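Putative oxidoreductase (Klebsiella pneumoniae subsp. pneumoniae MGH 78578, PDB 3E82) probably acts as an NAD(P)-dependent oxidoreductase of the Gfo/Idh/MocA family, binding its nucleotide cofactor in a Rossmann-fold domain. Local coordinates at residues 83-88 and 111-116; 98-103 and 325-330; 106-111 and 345-350. All coordinates share one frame; numbering follows the deposited sequence.

Helix 104-116 and the loop leading into it take part in all three contacts. In contact 1 the helix packs on helix 80-89 inside the Rossmann-type domain, which probably binds the nucleotide; in contact 2 the preceding loop meets helix 320-339; in contact 3 the helix reaches the C-terminal segment 345-350. Contacts 2 and 3 are close, their centres about 10 Å apart, and they meet where Thr101 CG2 lies 3.5 Å from Leu110 CD1. Contact 1 is centred about 14 Å from contact 3, and the two are joined by a salt bridge, Arg85 NH2 to Glu109 OE1 at 2.7 Å.

Contact 1: 83-88 and 111-116; sequences LARLAL and IALAEE
Leu88 and Leu113 meet between two nearly parallel helices, and apolar packing carries most of the contact. The segment axes come within 10.0 Å of each other at an angle of 12°, and the backbones are nearest at Leu88 and Ala114. Leu113 CD2 rests 3.9 Å from Leu88 CB. Its CG is anti to the backbone N (chi1 -176°), a turn that carries this methyl over to helix 80-89. The aliphatic part of Arg85 joins in, crossing Leu113 at about a right angle with its CG 3.9 Å from Leu113 CD2. Leu88 answers with the forked end of its chain: CD1 lies 3.9 Å from Ala114 CB. Its CD2 approaches the same methyl at 4.0 Å, so both branches converge on the alanine from one side, and the two residues are buried.

Polar groups take part at the margin. The carbonyl O of Arg85 also lies near Leu113 CD2, but no hydrogen bond spans the two segments. The charged end of Arg85 goes instead to Glu109, one turn before Leu113 on helix 104-116, where NH2 forms a salt bridge.

Beneath the pair, Ala84, Ala87 and Leu88 also touch strand 93-96. Helix 80-89, this strand and helix 104-116 follow one another in the chain, and two near-parallel helices packed side by side along a parallel sheet, linked through one of its strands, are characteristic of the Rossmann fold.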
# COMPACT_ATOMS: atom_id res chain seq x y z
N LEU B 83 32.83 -2.32 19.32
CA LEU B 83 32.80 -3.33 20.39
C LEU B 83 32.71 -4.75 19.83
O LEU B 83 33.28 -5.68 20.40
CB LEU B 83 31.63 -3.07 21.35
CG LEU B 83 31.82 -1.91 22.33
CD1 LEU B 83 30.52 -1.64 23.08
CD2 LEU B 83 32.94 -2.27 23.30
N ALA B 84 31.99 -4.91 18.72
CA ALA B 84 31.85 -6.22 18.10
C ALA B 84 33.23 -6.60 17.59
O ALA B 84 33.66 -7.75 17.69
CB ALA B 84 30.86 -6.15 16.94
N ARG B 85 33.94 -5.60 17.06
CA ARG B 85 35.28 -5.81 16.53
C ARG B 85 36.21 -6.27 17.65
O ARG B 85 36.97 -7.22 17.48
CB ARG B 85 35.80 -4.50 15.94
CG ARG B 85 36.79 -4.68 14.81
CD ARG B 85 37.18 -3.33 14.21
NE ARG B 85 37.41 -3.43 12.77
CZ ARG B 85 36.47 -3.28 11.85
NH1 ARG B 85 35.22 -3.04 12.21
NH2 ARG B 85 36.77 -3.38 10.56
N LEU B 86 36.14 -5.58 18.79
CA LEU B 86 36.97 -5.91 19.93
C LEU B 86 36.64 -7.29 20.48
O LEU B 86 37.54 -8.08 20.79
CB LEU B 86 36.76 -4.87 21.04
CG LEU B 86 37.76 -4.96 22.20
CD1 LEU B 86 39.16 -4.65 21.68
CD2 LEU B 86 37.37 -3.99 23.29
N ALA B 87 35.35 -7.59 20.59
CA ALA B 87 34.91 -8.89 21.09
C ALA B 87 35.44 -10.03 20.22
O ALA B 87 35.99 -11.01 20.73
CB ALA B 87 33.39 -8.94 21.14
N LEU B 88 35.26 -9.91 18.91
CA LEU B 88 35.72 -10.92 17.96
C LEU B 88 37.23 -11.12 18.04
O LEU B 88 37.71 -12.26 18.11
CB LEU B 88 35.32 -10.55 16.53
CG LEU B 88 33.82 -10.66 16.21
CD1 LEU B 88 33.57 -10.22 14.77
CD2 LEU B 88 33.36 -12.11 16.41
N ILE B 111 31.79 -9.48 9.32
CA ILE B 111 31.48 -10.82 8.84
C ILE B 111 32.78 -11.56 8.54
O ILE B 111 32.98 -12.70 8.98
CB ILE B 111 30.58 -10.76 7.58
CG1 ILE B 111 29.20 -10.20 7.96
CG2 ILE B 111 30.43 -12.15 6.96
CD1 ILE B 111 28.26 -10.00 6.78
N ALA B 112 33.68 -10.91 7.81
CA ALA B 112 34.97 -11.50 7.46
C ALA B 112 35.79 -11.81 8.71
O ALA B 112 36.43 -12.85 8.80
CB ALA B 112 35.75 -10.55 6.56
N LEU B 113 35.77 -10.89 9.67
CA LEU B 113 36.51 -11.06 10.91
C LEU B 113 36.03 -12.26 11.72
O LEU B 113 36.84 -13.06 12.19
CB LEU B 113 36.42 -9.78 11.76
CG LEU B 113 37.23 -9.76 13.07
CD1 LEU B 113 38.72 -9.95 12.76
CD2 LEU B 113 37.01 -8.43 13.78
N ALA B 114 34.72 -12.38 11.88
CA ALA B 114 34.17 -13.50 12.65
C ALA B 114 34.56 -14.82 12.00
O ALA B 114 34.84 -15.80 12.69
CB ALA B 114 32.64 -13.38 12.73
N GLU B 115 34.59 -14.85 10.67
CA GLU B 115 34.96 -16.07 9.97
C GLU B 115 36.45 -16.34 10.15
O GLU B 115 36.86 -17.49 10.28
CB GLU B 115 34.59 -15.96 8.49
CG GLU B 115 33.10 -15.68 8.30
CD GLU B 115 32.64 -15.83 6.87
OE1 GLU B 115 33.44 -15.56 5.95
OE2 GLU B 115 31.46 -16.20 6.66
N GLU B 116 37.26 -15.28 10.16
CA GLU B 116 38.69 -15.45 10.35
C GLU B 116 38.97 -15.95 11.76
O GLU B 116 39.80 -16.84 11.97
CB GLU B 116 39.42 -14.13 10.11
CG GLU B 116 40.83 -14.07 10.68
CD GLU B 116 41.56 -12.79 10.30
OE1 GLU B 116 40.98 -11.69 10.45
OE2 GLU B 116 42.73 -12.88 9.85

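Contact 2: 98-103 and 325-330; sequences KPFTLD and AVMAVL
Met327, present as selenomethionine, reaches from its helix to three residues of the loop 98-103. Its SE atom lies 3.7 Å from Thr101 OG1 and 4.1 Å from Phe100 CB. It also makes a Met-aromatic contact with the Phe100 ring, 5.4 Å from the centroid and oblique to the ring, 64° off its normal. The terminal CE goes further along the loop, to 3.4 Å from Asp103 C. A bend at chi3 (56°) turns this methyl aside, placing it against the backbone of Asp103 while the selenium stays beside Phe100 and Thr101.

No hydrogen bond crosses between the segments; one inside the loop holds the receiving surface in shape. Thr101 OG1 donates to Asp103 O at 2.7 Å, arriving from above the carbonyl plane, and Thr101 CG2 lies over one face of the Phe100 ring, toward the rim. The contact joins the two parts of a Gfo/Idh/MocA protein: the loop follows strand 93-96 of the Rossmann-type sheet, and Met327 sits on helix 320-339, which packs on helix 176-192.

Farther out, Asp103 is the N-cap of helix 104-116, its OD1 accepting a bond from Glu106 N. Phe100 and Thr101 both lean on Ala107 of that helix, and Phe100 also touches Leu121 and Val123 of strand 121-123. At the loop's beginning a cis peptide bond precedes Pro99, whose carbonyl oxygen is hydrogen-bonded to His80 ND1.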
# COMPACT_ATOMS: atom_id res chain seq x y z
N LYS B 98 20.34 -4.39 17.08
CA LYS B 98 20.27 -3.53 15.90
C LYS B 98 20.60 -2.08 16.30
O LYS B 98 20.27 -1.64 17.40
CB LYS B 98 18.87 -3.58 15.26
CG LYS B 98 18.49 -4.95 14.67
CD LYS B 98 17.20 -4.85 13.86
CE LYS B 98 16.01 -4.44 14.71
NZ LYS B 98 15.62 -5.51 15.66
N PRO B 99 21.28 -1.33 15.42
CA PRO B 99 21.75 -1.75 14.10
C PRO B 99 23.07 -2.51 14.17
O PRO B 99 23.92 -2.24 15.02
CB PRO B 99 21.90 -0.44 13.35
CG PRO B 99 22.41 0.47 14.43
CD PRO B 99 21.47 0.13 15.59
N PHE B 100 23.22 -3.46 13.26
CA PHE B 100 24.42 -4.28 13.15
C PHE B 100 25.64 -3.34 13.18
O PHE B 100 26.47 -3.41 14.08
CB PHE B 100 24.37 -5.05 11.82
CG PHE B 100 25.51 -6.00 11.60
CD1 PHE B 100 25.67 -6.61 10.36
CD2 PHE B 100 26.42 -6.28 12.61
CE1 PHE B 100 26.74 -7.48 10.13
CE2 PHE B 100 27.49 -7.14 12.39
CZ PHE B 100 27.65 -7.74 11.15
N THR B 101 25.71 -2.47 12.18
CA THR B 101 26.77 -1.48 12.04
C THR B 101 26.10 -0.23 11.48
O THR B 101 24.89 -0.22 11.24
CB THR B 101 27.87 -1.93 11.05
OG1 THR B 101 27.28 -2.21 9.78
CG2 THR B 101 28.59 -3.17 11.57
N LEU B 102 26.88 0.83 11.25
CA LEU B 102 26.30 2.05 10.72
C LEU B 102 26.37 2.10 9.20
O LEU B 102 25.63 2.85 8.57
CB LEU B 102 26.97 3.28 11.35
CG LEU B 102 26.75 3.34 12.87
CD1 LEU B 102 27.34 4.63 13.42
CD2 LEU B 102 25.26 3.26 13.19
N ASP B 103 27.27 1.31 8.60
CA ASP B 103 27.37 1.25 7.15
C ASP B 103 27.71 -0.16 6.71
O ASP B 103 28.18 -0.97 7.51
CB ASP B 103 28.38 2.27 6.57
CG ASP B 103 29.83 1.93 6.89
OD1 ASP B 103 30.16 0.76 7.19
OD2 ASP B 103 30.66 2.86 6.81
N ALA B 325 21.79 -8.23 4.33
CA ALA B 325 20.74 -8.18 3.32
C ALA B 325 19.67 -7.15 3.72
O ALA B 325 19.21 -6.39 2.89
CB ALA B 325 20.10 -9.56 3.16
N VAL B 326 19.29 -7.15 4.99
CA VAL B 326 18.30 -6.19 5.49
C VAL B 326 18.84 -4.78 5.29
O VAL B 326 18.13 -3.89 4.83
CB VAL B 326 18.02 -6.41 6.99
CG1 VAL B 326 17.23 -5.23 7.57
CG2 VAL B 326 17.26 -7.71 7.19
N MSE B 327 20.11 -4.58 5.62
CA MSE B 327 20.73 -3.27 5.48
C MSE B 327 20.71 -2.85 4.01
O MSE B 327 20.46 -1.69 3.71
CB MSE B 327 22.18 -3.30 5.99
CG MSE B 327 22.31 -3.41 7.50
SE MSE B 327 24.18 -3.29 8.07
CE MSE B 327 24.62 -1.58 7.25
N ALA B 328 20.94 -3.79 3.11
CA ALA B 328 20.94 -3.49 1.69
C ALA B 328 19.58 -2.98 1.23
O ALA B 328 19.49 -1.99 0.50
CB ALA B 328 21.33 -4.73 0.90
N VAL B 329 18.52 -3.66 1.67
CA VAL B 329 17.16 -3.26 1.31
C VAL B 329 16.84 -1.91 1.95
O VAL B 329 16.27 -1.02 1.32
CB VAL B 329 16.13 -4.31 1.81
CG1 VAL B 329 14.71 -3.81 1.55
CG2 VAL B 329 16.38 -5.64 1.10
N LEU B 330 17.21 -1.78 3.22
CA LEU B 330 16.98 -0.56 3.96
C LEU B 330 17.56 0.64 3.20
O LEU B 330 16.87 1.63 2.97
CB LEU B 330 17.62 -0.68 5.35
CG LEU B 330 17.04 0.22 6.44
CD1 LEU B 330 15.65 -0.29 6.81
CD2 LEU B 330 17.97 0.20 7.67

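Contact 3: 106-111 and 345-350; sequences EARELI and LDLSDD
Arg108 stretches from helix 104-116 to the backbone of Asp346, where NH2 donates a hydrogen bond to the carbonyl O at 2.7 Å. Its CG is anti to the carbonyl carbon (chi1 -71°), and from there the chain runs extended as far as NE, delivering the guanidinium to a segment whose backbone stays 10.1 Å away at the nearest CA atoms, Arg108 and Leu347. The acceptor lies at the guanidinium edge, almost in its plane, and the N-H...O angle is 149°.

A water at the same edge receives a bond from Arg108 NH1 at 2.9 Å and donates to Asp346 OD2 at 2.6 Å. Asp346, the centre of an inverse gamma turn, is thus met directly at its carbonyl and, through the water, at its carboxylate. Leu347 adds its CD2 methyl, 4.0 Å from Arg108 NH2. Arg108 NE forms a salt bridge with Glu351, whose other carboxylate oxygen accepts from Ser348 N. Ser348, the N-cap of helix 349-356, and Glu351 form a capping box to which Arg108 is tied.

Helix 320-339 adjoins both segments: Ala107 touches its Leu324, and Leu345 and Leu347 pack on Val329 and Ala328, while Leu110 faces helix 80-89.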
# COMPACT_ATOMS: atom_id res chain seq x y z
N GLU B 106 31.57 -1.78 7.02
CA GLU B 106 31.96 -2.27 8.34
C GLU B 106 31.23 -3.58 8.64
O GLU B 106 31.80 -4.48 9.27
CB GLU B 106 31.66 -1.24 9.43
CG GLU B 106 32.33 0.11 9.20
CD GLU B 106 32.93 0.71 10.46
OE1 GLU B 106 32.34 0.55 11.55
OE2 GLU B 106 34.00 1.37 10.36
N ALA B 107 29.99 -3.70 8.19
CA ALA B 107 29.25 -4.94 8.40
C ALA B 107 30.04 -6.06 7.70
O ALA B 107 30.30 -7.11 8.28
CB ALA B 107 27.85 -4.84 7.81
N ARG B 108 30.45 -5.81 6.46
CA ARG B 108 31.20 -6.82 5.72
C ARG B 108 32.51 -7.15 6.41
O ARG B 108 32.95 -8.30 6.41
CB ARG B 108 31.46 -6.36 4.28
CG ARG B 108 30.21 -6.34 3.43
CD ARG B 108 30.50 -6.12 1.95
NE ARG B 108 29.32 -6.38 1.13
CZ ARG B 108 28.51 -5.44 0.65
NH1 ARG B 108 28.75 -4.16 0.89
NH2 ARG B 108 27.43 -5.80 -0.04
N GLU B 109 33.14 -6.13 6.99
CA GLU B 109 34.41 -6.35 7.68
C GLU B 109 34.19 -7.25 8.89
O GLU B 109 34.98 -8.17 9.12
CB GLU B 109 35.03 -5.00 8.09
CG GLU B 109 35.29 -4.08 6.90
CD GLU B 109 36.02 -2.79 7.27
OE1 GLU B 109 35.76 -2.25 8.38
OE2 GLU B 109 36.83 -2.31 6.45
N LEU B 110 33.12 -7.02 9.64
CA LEU B 110 32.82 -7.85 10.81
C LEU B 110 32.54 -9.29 10.40
O LEU B 110 33.01 -10.23 11.06
CB LEU B 110 31.63 -7.28 11.59
CG LEU B 110 31.89 -5.94 12.28
CD1 LEU B 110 30.70 -5.56 13.14
CD2 LEU B 110 33.15 -6.05 13.16
N ILE B 111 31.79 -9.48 9.32
CA ILE B 111 31.48 -10.82 8.84
C ILE B 111 32.78 -11.56 8.54
O ILE B 111 32.98 -12.70 8.98
CB ILE B 111 30.58 -10.76 7.58
CG1 ILE B 111 29.20 -10.20 7.96
CG2 ILE B 111 30.43 -12.15 6.96
CD1 ILE B 111 28.26 -10.00 6.78
N LEU B 345 19.77 -4.23 -5.11
CA LEU B 345 20.55 -4.35 -3.87
C LEU B 345 22.06 -4.41 -4.09
O LEU B 345 22.54 -5.05 -5.03
CB LEU B 345 20.12 -5.58 -3.07
CG LEU B 345 18.61 -5.78 -2.84
CD1 LEU B 345 18.41 -6.97 -1.91
CD2 LEU B 345 17.99 -4.53 -2.24
N ASP B 346 22.82 -3.75 -3.22
CA ASP B 346 24.27 -3.74 -3.35
C ASP B 346 24.91 -4.88 -2.55
O ASP B 346 25.51 -4.66 -1.50
CB ASP B 346 24.84 -2.40 -2.89
CG ASP B 346 26.33 -2.27 -3.16
OD1 ASP B 346 26.87 -3.08 -3.95
OD2 ASP B 346 26.96 -1.35 -2.58
N LEU B 347 24.76 -6.10 -3.06
CA LEU B 347 25.30 -7.31 -2.45
C LEU B 347 26.12 -8.03 -3.52
O LEU B 347 25.74 -8.05 -4.69
CB LEU B 347 24.17 -8.23 -1.98
CG LEU B 347 23.16 -7.73 -0.94
CD1 LEU B 347 21.97 -8.70 -0.84
CD2 LEU B 347 23.85 -7.59 0.40
N SER B 348 27.24 -8.63 -3.13
CA SER B 348 28.10 -9.34 -4.06
C SER B 348 27.50 -10.68 -4.48
O SER B 348 26.52 -11.15 -3.90
CB SER B 348 29.46 -9.57 -3.43
OG SER B 348 29.36 -10.45 -2.32
N ASP B 349 28.09 -11.30 -5.50
CA ASP B 349 27.60 -12.58 -5.97
C ASP B 349 27.73 -13.65 -4.90
O ASP B 349 26.85 -14.49 -4.75
CB ASP B 349 28.37 -13.00 -7.22
CG ASP B 349 28.04 -12.13 -8.41
OD1 ASP B 349 26.92 -12.28 -8.96
OD2 ASP B 349 28.89 -11.30 -8.80
N ASP B 350 28.83 -13.62 -4.16
CA ASP B 350 29.04 -14.61 -3.11
C ASP B 350 28.04 -14.40 -1.97
O ASP B 350 27.60 -15.37 -1.33
CB ASP B 350 30.48 -14.53 -2.58
CG ASP B 350 31.51 -14.88 -3.65
OD1 ASP B 350 31.16 -15.60 -4.61
OD2 ASP B 350 32.68 -14.45 -3.52
O HOH W 1 27.21 -1.90 -0.08